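Local coordinates for protein putative hydrolase (Acinetobacter sp. NBRC 100985, PDB 4XUK) that probably hydrolyses organophosphate triesters and lactones, using a pair of zinc ions held in a metallo-beta-lactamase fold, at residues Q154-Y157 with L158-E162. The protein carries 2 engineered substitutions. Sequence-based numbering, arbitrary orientation.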
loop_
_atom_site.group_PDB
_atom_site.type_symbol
_atom_site.label_atom_id
_atom_site.label_comp_id
_atom_site.label_asym_id
_atom_site.label_seq_id
_atom_site.Cartn_x
_atom_site.Cartn_y
_atom_site.Cartn_z
ATOM N N GLN A 154 -34.874 -8.286 -12.733
ATOM C CA GLN A 154 -35.046 -7.807 -14.105
ATOM C C GLN A 154 -34.735 -6.323 -14.283
ATOM O O GLN A 154 -34.140 -5.931 -15.287
ATOM C CB GLN A 154 -36.460 -8.104 -14.609
ATOM C CG GLN A 154 -36.788 -9.585 -14.697
ATOM C CD GLN A 154 -38.132 -9.852 -15.357
ATOM O OE1 GLN A 154 -38.883 -8.924 -15.661
ATOM N NE2 GLN A 154 -38.440 -11.128 -15.580
ATOM N N ALA A 155 -35.132 -5.510 -13.330
ATOM C CA ALA A 155 -34.871 -4.093 -13.380
ATOM C C ALA A 155 -33.385 -3.786 -13.381
ATOM O O ALA A 155 -32.927 -3.034 -14.169
ATOM C CB ALA A 155 -35.513 -3.390 -12.213
ATOM N N ASN A 156 -32.665 -4.372 -12.467
ATOM C CA ASN A 156 -31.226 -4.172 -12.411
ATOM C C ASN A 156 -30.538 -4.579 -13.715
ATOM O O ASN A 156 -29.715 -3.836 -14.235
ATOM C CB ASN A 156 -30.611 -4.917 -11.224
ATOM C CG ASN A 156 -29.110 -4.694 -11.110
ATOM O OD1 ASN A 156 -28.662 -3.608 -10.742
ATOM N ND2 ASN A 156 -28.329 -5.725 -11.416
ATOM N N TYR A 157 -30.890 -5.751 -14.240
ATOM C CA TYR A 157 -30.299 -6.256 -15.476
ATOM C C TYR A 157 -30.494 -5.277 -16.630
ATOM O O TYR A 157 -29.526 -4.874 -17.290
ATOM C CB TYR A 157 -30.905 -7.630 -15.809
ATOM C CG TYR A 157 -30.532 -8.172 -17.169
ATOM C CD1 TYR A 157 -29.334 -8.851 -17.366
ATOM C CD2 TYR A 157 -31.383 -8.015 -18.255
ATOM C CE1 TYR A 157 -28.997 -9.356 -18.604
ATOM C CE2 TYR A 157 -31.047 -8.511 -19.503
ATOM C CZ TYR A 157 -29.857 -9.179 -19.665
ATOM O OH TYR A 157 -29.519 -9.676 -20.897
ATOM N N LEU A 158 -31.723 -4.849 -16.831
ATOM C CA LEU A 158 -32.074 -3.944 -17.907
ATOM C C LEU A 158 -31.330 -2.626 -17.775
ATOM O O LEU A 158 -30.891 -2.045 -18.719
ATOM C CB LEU A 158 -33.562 -3.696 -17.912
ATOM C CG LEU A 158 -34.509 -4.417 -18.877
ATOM C CD1 LEU A 158 -34.121 -5.792 -19.319
ATOM C CD2 LEU A 158 -35.965 -4.375 -18.483
ATOM N N GLY A 159 -31.219 -2.186 -16.551
ATOM C CA GLY A 159 -30.512 -0.954 -16.260
ATOM C C GLY A 159 -29.043 -1.048 -16.605
ATOM O O GLY A 159 -28.499 -0.146 -17.254
ATOM N N THR A 160 -28.376 -2.120 -16.184
ATOM C CA THR A 160 -26.980 -2.239 -16.577
ATOM C C THR A 160 -26.794 -2.557 -18.062
ATOM O O THR A 160 -25.837 -2.086 -18.663
ATOM C CB THR A 160 -26.086 -3.121 -15.643
ATOM O OG1 THR A 160 -25.515 -4.216 -16.371
ATOM C CG2 THR A 160 -26.833 -3.609 -14.445
ATOM N N VAL A 161 -27.722 -3.297 -18.670
ATOM C CA VAL A 161 -27.671 -3.487 -20.127
ATOM C C VAL A 161 -27.565 -2.149 -20.873
ATOM O O VAL A 161 -26.750 -2.003 -21.798
ATOM C CB VAL A 161 -28.861 -4.328 -20.667
ATOM C CG1 VAL A 161 -28.950 -4.228 -22.186
ATOM C CG2 VAL A 161 -28.697 -5.779 -20.262
ATOM N N GLU A 162 -28.370 -1.179 -20.492
ATOM C CA GLU A 162 -28.297 0.132 -21.116
ATOM C C GLU A 162 -26.940 0.834 -20.971
ATOM O O GLU A 162 -26.437 1.363 -21.889
ATOM C CB GLU A 162 -29.404 1.040 -20.668
ATOM C CG GLU A 162 -29.706 2.121 -21.670
ATOM C CD GLU A 162 -30.672 1.706 -22.796
ATOM O OE1 GLU A 162 -31.732 2.297 -22.896
ATOM O OE2 GLU A 162 -30.390 0.821 -23.586
#
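Val161 lays its CG2 methyl over one face of the Tyr157 ring, one helical turn back along the same helix. The methyl sits 3.8 Å from the ring centroid and 16° off the normal, a CH-pi contact displaced toward the rim, with CZ the nearest ring atom to Val161 CG2 at 3.6 Å. With CG anti to the backbone N (chi1 171°), the tyrosine ring lies alongside the next turn, where Val161 offers CG2, its branch anti to the carbonyl carbon. Leu158 approaches the same ring at CD2, where its CD1 comes to 3.7 Å. The tyrosine hydroxyl is tied down outside this turn, hydrogen-bonded to the carbonyl O of Phe139; the Phe139 ring meets the tyrosine ring edge to face, and the Trp140 ring meets it with the two planes nearly parallel. Through these contacts the tyrosine joins helix 151-173 to helix 134-141; the two helices lie in the connection between strands 129-133 and 177-180 of the metallo-beta-lactamase fold, near the dinuclear zinc site. The side chain of Thr160, which also touches Trp140, lies about 9 Å from a bound zinc ion. Underneath the side chains the backbone runs as regular alpha-helix. The bond from Val161 N to Tyr157 O is 2.8 Å long and close to straight, 165° at the hydrogen, so the pair that touches through ring and methyl is also joined through the main chain. Just before it along the helix, Leu158 N bonds to Gln154 O at 3.1 Å, and Gly159 N to Ala155 O over the same length. Gln154 sends its side-chain NE2 back to the carbonyl O of Leu149.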